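Local coordinates for protein zinc chaperone AztD (Citrobacter koseri, PDB 6CMK) that acts as a periplasmic zinc chaperone, binding zinc ions and handing one of them directly to the solute-binding protein AztC of the AztABCD zinc transport system, at residues 126-137 with 169-177; 190-198 with 209-217. All coordinates share one frame; numbering follows the deposited sequence. Where two conformers were deposited one is given.

Contact 1: 126-137 with 169-177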
# COMPACT_ATOMS: atom_id res chain seq x y z
N HIS B 126 15.45 20.92 -1.91
CA HIS B 126 14.98 19.58 -1.58
C HIS B 126 13.46 19.49 -1.56
O HIS B 126 12.77 20.36 -1.01
CB HIS B 126 15.56 19.12 -0.25
CG HIS B 126 16.99 18.69 -0.34
ND1 HIS B 126 17.38 17.37 -0.20
CD2 HIS B 126 18.12 19.39 -0.60
CE1 HIS B 126 18.69 17.29 -0.35
NE2 HIS B 126 19.16 18.50 -0.60
N PHE B 127 12.96 18.43 -2.16
CA PHE B 127 11.54 18.11 -2.22
C PHE B 127 11.31 16.86 -1.39
O PHE B 127 12.06 15.89 -1.52
CB PHE B 127 11.11 17.90 -3.67
CG PHE B 127 9.74 17.33 -3.84
CD1 PHE B 127 9.51 15.97 -3.76
CD2 PHE B 127 8.67 18.17 -4.12
CE1 PHE B 127 8.24 15.46 -3.93
CE2 PHE B 127 7.39 17.65 -4.30
CZ PHE B 127 7.19 16.30 -4.21
N VAL B 128 10.30 16.89 -0.52
CA VAL B 128 9.90 15.71 0.25
C VAL B 128 8.39 15.58 0.17
O VAL B 128 7.66 16.53 0.48
CB VAL B 128 10.33 15.79 1.72
CG1 VAL B 128 9.87 14.53 2.46
CG2 VAL B 128 11.83 15.94 1.86
N GLU B 129 7.92 14.40 -0.22
CA GLU B 129 6.50 14.08 -0.20
C GLU B 129 6.30 12.78 0.56
O GLU B 129 7.11 11.85 0.44
CB GLU B 129 5.93 13.99 -1.61
CG GLU B 129 4.43 13.70 -1.67
CD GLU B 129 4.10 12.22 -1.60
OE1 GLU B 129 4.99 11.40 -1.91
OE2 GLU B 129 2.94 11.89 -1.28
N ARG B 130 5.24 12.73 1.36
CA ARG B 130 4.87 11.47 2.00
C ARG B 130 3.39 11.51 2.32
O ARG B 130 2.88 12.51 2.84
CB ARG B 130 5.70 11.20 3.27
CG ARG B 130 5.83 12.39 4.22
CD ARG B 130 6.77 12.06 5.39
NE ARG B 130 6.31 10.90 6.15
CZ ARG B 130 5.33 10.92 7.04
NH1 ARG B 130 4.70 12.04 7.31
NH2 ARG B 130 4.97 9.81 7.67
N GLN B 131 2.69 10.42 1.99
CA GLN B 131 1.26 10.28 2.30
C GLN B 131 0.43 11.41 1.70
O GLN B 131 -0.65 11.74 2.20
CB GLN B 131 1.04 10.18 3.81
CG GLN B 131 1.87 9.09 4.44
CD GLN B 131 1.71 9.02 5.94
OE1 GLN B 131 1.55 10.05 6.62
NE2 GLN B 131 1.77 7.82 6.47
N GLY B 132 0.89 11.97 0.59
CA GLY B 132 0.22 13.07 -0.06
C GLY B 132 0.62 14.43 0.45
O GLY B 132 0.26 15.44 -0.18
N LYS B 133 1.33 14.50 1.57
CA LYS B 133 1.82 15.77 2.09
C LYS B 133 3.12 16.12 1.38
O LYS B 133 3.99 15.27 1.22
CB LYS B 133 2.06 15.68 3.59
CG LYS B 133 0.84 15.28 4.42
CD LYS B 133 1.20 15.20 5.89
CE LYS B 133 1.79 13.83 6.26
NZ LYS B 133 0.71 12.81 6.41
N ILE B 134 3.26 17.39 0.99
CA ILE B 134 4.39 17.85 0.18
C ILE B 134 5.08 18.99 0.91
O ILE B 134 4.42 19.91 1.39
CB ILE B 134 3.95 18.33 -1.22
CG1 ILE B 134 3.36 17.18 -2.05
CG2 ILE B 134 5.10 19.01 -1.98
CD1 ILE B 134 2.39 17.67 -3.11
N ALA B 135 6.41 18.95 0.97
CA ALA B 135 7.20 20.07 1.46
C ALA B 135 8.27 20.38 0.43
O ALA B 135 9.11 19.53 0.15
CB ALA B 135 7.84 19.77 2.82
N GLN B 136 8.23 21.60 -0.12
CA GLN B 136 9.23 22.06 -1.07
C GLN B 136 10.11 23.11 -0.39
O GLN B 136 9.60 24.12 0.10
CB GLN B 136 8.57 22.63 -2.33
CG GLN B 136 9.55 23.23 -3.34
CD GLN B 136 10.45 22.17 -3.93
OE1 GLN B 136 9.97 21.19 -4.51
NE2 GLN B 136 11.75 22.33 -3.77
N TRP B 137 11.41 22.85 -0.36
CA TRP B 137 12.39 23.80 0.18
C TRP B 137 12.83 24.79 -0.88
O TRP B 137 12.95 24.45 -2.07
CB TRP B 137 13.60 23.05 0.73
CG TRP B 137 14.48 23.89 1.59
CD1 TRP B 137 15.54 24.67 1.20
CD2 TRP B 137 14.37 24.03 3.01
NE1 TRP B 137 16.09 25.29 2.30
CE2 TRP B 137 15.39 24.91 3.42
CE3 TRP B 137 13.50 23.50 3.97
CZ2 TRP B 137 15.57 25.27 4.75
CZ3 TRP B 137 13.68 23.86 5.30
CH2 TRP B 137 14.72 24.73 5.67
N HIS B 169 20.58 26.06 2.73
CA HIS B 169 20.39 24.80 2.01
C HIS B 169 19.92 23.77 3.02
O HIS B 169 20.71 23.13 3.71
CB HIS B 169 21.67 24.33 1.33
CG HIS B 169 21.48 23.10 0.50
ND1 HIS B 169 20.71 23.10 -0.65
CD2 HIS B 169 21.90 21.83 0.67
CE1 HIS B 169 20.69 21.89 -1.16
NE2 HIS B 169 21.40 21.09 -0.38
N GLY B 170 18.61 23.59 3.08
CA GLY B 170 18.02 22.77 4.11
C GLY B 170 17.02 21.77 3.58
O GLY B 170 17.00 21.44 2.38
N VAL B 171 16.17 21.28 4.48
CA VAL B 171 15.16 20.30 4.13
C VAL B 171 13.99 20.44 5.09
O VAL B 171 14.17 20.74 6.27
CB VAL B 171 15.76 18.87 4.15
CG1 VAL B 171 16.37 18.57 5.51
CG2 VAL B 171 14.70 17.83 3.78
N ALA B 172 12.79 20.21 4.56
CA ALA B 172 11.57 20.21 5.34
C ALA B 172 10.85 18.89 5.10
O ALA B 172 10.70 18.47 3.96
CB ALA B 172 10.65 21.37 4.95
N VAL B 173 10.40 18.27 6.18
CA VAL B 173 9.72 16.99 6.12
C VAL B 173 8.28 17.21 6.59
O VAL B 173 8.07 17.69 7.71
CB VAL B 173 10.42 15.92 6.97
CG1 VAL B 173 9.76 14.57 6.76
CG2 VAL B 173 11.90 15.87 6.64
N PRO B 174 7.26 16.88 5.78
CA PRO B 174 5.88 17.21 6.16
C PRO B 174 5.22 16.13 7.00
O PRO B 174 5.29 14.94 6.68
CB PRO B 174 5.19 17.39 4.81
CG PRO B 174 5.87 16.38 3.93
CD PRO B 174 7.32 16.31 4.41
N TYR B 175 4.58 16.55 8.09
CA TYR B 175 3.85 15.68 9.02
C TYR B 175 2.42 16.19 9.17
O TYR B 175 2.03 17.20 8.58
CB TYR B 175 4.60 15.59 10.35
CG TYR B 175 5.81 14.73 10.19
CD1 TYR B 175 5.69 13.35 10.17
CD2 TYR B 175 7.06 15.27 9.92
CE1 TYR B 175 6.76 12.54 9.96
CE2 TYR B 175 8.14 14.46 9.71
CZ TYR B 175 7.99 13.09 9.73
OH TYR B 175 9.06 12.25 9.49
N ASP B 176 1.61 15.46 9.94
CA ASP B 176 0.24 15.88 10.19
C ASP B 176 0.26 17.01 11.20
O ASP B 176 0.62 16.80 12.36
CB ASP B 176 -0.60 14.72 10.73
CG ASP B 176 -0.69 13.58 9.75
OD1 ASP B 176 -0.74 13.84 8.53
OD2 ASP B 176 -0.72 12.42 10.22
N ASN B 177 -0.10 18.21 10.75
CA ASN B 177 -0.20 19.41 11.58
C ASN B 177 1.16 19.92 12.05
O ASN B 177 1.20 20.85 12.88
CB ASN B 177 -1.11 19.15 12.78
CG ASN B 177 -2.48 18.65 12.37
OD1 ASN B 177 -3.14 19.25 11.53
ND2 ASN B 177 -2.89 17.51 12.93
O HOH W 1 12.01 19.80 1.69
O HOH W 2 17.44 22.34 -0.27
O HOH W 3 -0.53 10.34 8.67

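Contact 2: 190-198 with 209-217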
# COMPACT_ATOMS: atom_id res chain seq x y z
N SER B 190 25.15 30.31 5.39
CA SER B 190 25.62 29.66 4.17
C SER B 190 26.31 28.34 4.45
O SER B 190 26.56 27.58 3.51
CB SER B 190 26.58 30.59 3.42
OG SER B 190 27.78 30.76 4.15
N LYS B 191 26.66 28.06 5.70
CA LYS B 191 27.17 26.76 6.08
C LYS B 191 26.04 25.75 6.14
O LYS B 191 24.86 26.10 6.03
CB LYS B 191 27.89 26.85 7.43
CG LYS B 191 29.06 27.81 7.42
CD LYS B 191 30.18 27.33 8.31
CE LYS B 191 31.47 28.07 8.01
NZ LYS B 191 31.91 28.90 9.16
N ARG B 192 26.40 24.49 6.32
CA ARG B 192 25.37 23.47 6.45
C ARG B 192 24.55 23.73 7.71
O ARG B 192 25.03 24.35 8.66
CB ARG B 192 25.99 22.07 6.48
CG ARG B 192 26.27 21.50 5.09
CD ARG B 192 26.88 20.10 5.11
NE ARG B 192 26.96 19.53 3.76
CZ ARG B 192 27.40 18.31 3.47
NH1 ARG B 192 27.82 17.50 4.42
NH2 ARG B 192 27.42 17.91 2.20
N PRO B 193 23.30 23.29 7.73
CA PRO B 193 22.49 23.45 8.94
C PRO B 193 23.05 22.61 10.08
O PRO B 193 23.87 21.70 9.89
CB PRO B 193 21.10 22.99 8.51
CG PRO B 193 21.30 22.21 7.24
CD PRO B 193 22.53 22.75 6.60
N VAL B 194 22.60 22.93 11.30
CA VAL B 194 23.20 22.42 12.52
C VAL B 194 22.31 21.43 13.24
O VAL B 194 22.70 20.91 14.30
CB VAL B 194 23.59 23.58 13.47
CG1 VAL B 194 24.58 24.50 12.79
CG2 VAL B 194 22.36 24.36 13.89
N GLY B 195 21.13 21.15 12.70
CA GLY B 195 20.21 20.22 13.33
C GLY B 195 18.84 20.36 12.70
O GLY B 195 18.71 20.95 11.63
N ALA B 196 17.84 19.84 13.40
CA ALA B 196 16.47 19.88 12.92
C ALA B 196 15.55 20.11 14.11
O ALA B 196 15.90 19.81 15.25
CB ALA B 196 16.06 18.60 12.19
N ARG B 197 14.35 20.62 13.82
CA ARG B 197 13.37 20.82 14.87
C ARG B 197 11.97 20.59 14.34
O ARG B 197 11.69 20.74 13.14
CB ARG B 197 13.46 22.23 15.47
CG ARG B 197 13.16 23.37 14.50
CD ARG B 197 13.00 24.69 15.25
NE ARG B 197 14.22 25.10 15.94
CZ ARG B 197 15.03 26.09 15.55
NH1 ARG B 197 14.78 26.80 14.47
NH2 ARG B 197 16.11 26.38 16.27
N VAL B 198 11.08 20.24 15.25
CA VAL B 198 9.65 20.18 14.97
C VAL B 198 9.08 21.59 15.03
O VAL B 198 9.40 22.35 15.96
CB VAL B 198 8.94 19.25 15.96
CG1 VAL B 198 7.43 19.22 15.69
CG2 VAL B 198 9.53 17.84 15.91
N ASP B 209 15.29 21.37 20.14
CA ASP B 209 16.09 21.19 18.94
C ASP B 209 16.84 19.87 18.99
O ASP B 209 17.40 19.49 20.02
CB ASP B 209 17.09 22.34 18.79
CG ASP B 209 16.43 23.65 18.42
OD1 ASP B 209 15.23 23.64 18.08
OD2 ASP B 209 17.12 24.70 18.48
N ALA B 210 16.85 19.17 17.86
CA ALA B 210 17.68 17.98 17.69
C ALA B 210 18.96 18.39 16.98
O ALA B 210 18.96 18.58 15.76
CB ALA B 210 16.93 16.91 16.91
N LEU B 211 20.05 18.50 17.74
CA LEU B 211 21.33 18.88 17.15
C LEU B 211 21.89 17.74 16.31
O LEU B 211 21.84 16.57 16.71
CB LEU B 211 22.33 19.29 18.23
CG LEU B 211 22.51 20.79 18.48
CD1 LEU B 211 21.22 21.43 18.89
CD2 LEU B 211 23.57 21.04 19.54
N CYS B 212 22.43 18.09 15.16
CA CYS B 212 23.02 17.15 14.22
C CYS B 212 23.93 17.97 13.31
O CYS B 212 23.49 18.44 12.25
CB CYS B 212 21.95 16.40 13.42
SG CYS B 212 22.36 14.67 12.98
N PRO B 213 25.18 18.18 13.70
CA PRO B 213 26.04 19.11 12.95
C PRO B 213 26.25 18.67 11.51
O PRO B 213 26.44 17.49 11.23
CB PRO B 213 27.36 19.09 13.74
CG PRO B 213 27.30 17.87 14.59
CD PRO B 213 25.86 17.60 14.87
N GLY B 214 26.23 19.64 10.61
CA GLY B 214 26.50 19.35 9.21
C GLY B 214 25.39 18.56 8.57
O GLY B 214 25.66 17.64 7.79
N LEU B 215 24.14 18.88 8.90
CA LEU B 215 23.01 18.11 8.40
C LEU B 215 22.87 18.25 6.89
O LEU B 215 22.82 19.37 6.36
CB LEU B 215 21.74 18.57 9.10
CG LEU B 215 20.49 17.70 8.91
CD1 LEU B 215 19.62 17.80 10.14
CD2 LEU B 215 19.72 18.14 7.67
N HIS B 216 22.81 17.11 6.20
CA HIS B 216 22.59 17.07 4.76
C HIS B 216 22.32 15.63 4.36
O HIS B 216 23.07 14.73 4.75
CB HIS B 216 23.79 17.61 3.97
CG HIS B 216 23.53 17.76 2.51
ND1 HIS B 216 23.81 16.77 1.60
CD2 HIS B 216 23.00 18.79 1.80
CE1 HIS B 216 23.47 17.18 0.39
NE2 HIS B 216 22.98 18.40 0.48
N GLY B 217 21.26 15.40 3.60
CA GLY B 217 20.84 14.06 3.22
C GLY B 217 19.52 13.71 3.89
O GLY B 217 19.33 13.94 5.09

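Contact 1: 126-137 with 169-177
One face of the Trp137 indole rests on the backbone of Gly170 and Val171: Gly170 CA stands 3.8 Å from the centroid of the five-membered ring in a CH-pi contact, and Val171 N lies above the same face nearer the rim. Glycine suits this place because a side chain on residue 170 would run into the indole. Ala172 CB meets the ring edge, while NE1 donates a hydrogen bond to His168 O. At the Arg130 guanidinium, Tyr175 CE1 sits over one face, the two planes 33° apart, and Pro174 O comes in at the edge, accepting from Arg130 NH1 at 3.0 Å. The arginine's bend at chi3 (-59°) turns NH1 back to that oxygen, in the carbonyl plane. His126 offers its ring edge to His169, both NE2 atoms binding one zinc ion that His216 also ligates; Asp139 holds His169 ND1. Segments 126-137 and 169-177 thus pack two neighbouring blades of a beta propeller, the inner hairpin of one, closed by a type I' turn, lying on the first strand of the next. Small apolar groups fill the interface: Pro174 CD touches Val128 CG1 at 3.7 Å, and Ala135 CB reaches Ala172 CB at 3.9 Å. Water bridges His126 O to Ala172 N. Near the turn, Lys133 NZ forms a salt bridge with Asp176 OD1 (2.8 Å), approaching from above the carboxylate plane, and also donates to Gln131 OE1.

Contact 2: 190-198 with 209-217
Arg197 grips Asp209 side-on, NE giving its hydrogen to OD1 at 2.8 Å and NH2 to OD2 at 3.0 Å. Both oxygens are met on their syn sides, although the guanidinium and carboxylate planes are turned 42° apart; OD1 has a second cationic partner in Lys205. A bend at chi3 lays the arginine chain beside the aspartate. Ala196 and Ala210 form an antiparallel hydrogen-bonded pair, each N donating to the other's O at 2.9 Å. Gly195 faces Leu211 in a non-hydrogen-bonded pair, CA atoms 4.2 Å apart, and a side chain there would collide with Ala210 O. The buried Gly195 N has no hydrogen-bond partner anywhere in the structure. Beyond the strands, Val194 O accepts a nearly straight bond from N of Cys212, a residue tied by a disulfide to Cys229, and Pro193 O takes Leu215 N at 3.0 Å from above its carbonyl plane. Pro193, which has no N-H to satisfy, lays CG 4.1 Å from Leu215 CB. The Arg192 guanidinium stacks parallel to the His216 imidazole but offset, planes 2° apart: NH2 lies over the ring face, while His216 CB sits over the guanidinium centre. His216 ND1 donates to Ser260 O, which orients the ring, and NE2 binds zinc. Antiparallel outer strands running into a loop toward the next blade are characteristic of a beta propeller; here that loop carries a high-affinity zinc ligand.

Contact 1 closes before contact 2 opens along the chain, and their centres lie 16 Å apart. They share one propeller blade: contact 1 uses its first strand, 172-174, against the preceding blade, whereas contact 2 joins strands 195-200 and 208-211 farther out, with strand 178-183 between. Contact 1 is the more deeply buried, about 12 Å from the centre of the chain against 19 Å. The two meet at a high-affinity zinc site, to which contact 1 brings His126 and His169 and contact 2 brings His216. Ligands from successive parts of the chain therefore converge where blades adjoin, and Val171 CG1 packs on Leu215 CD2 nearby.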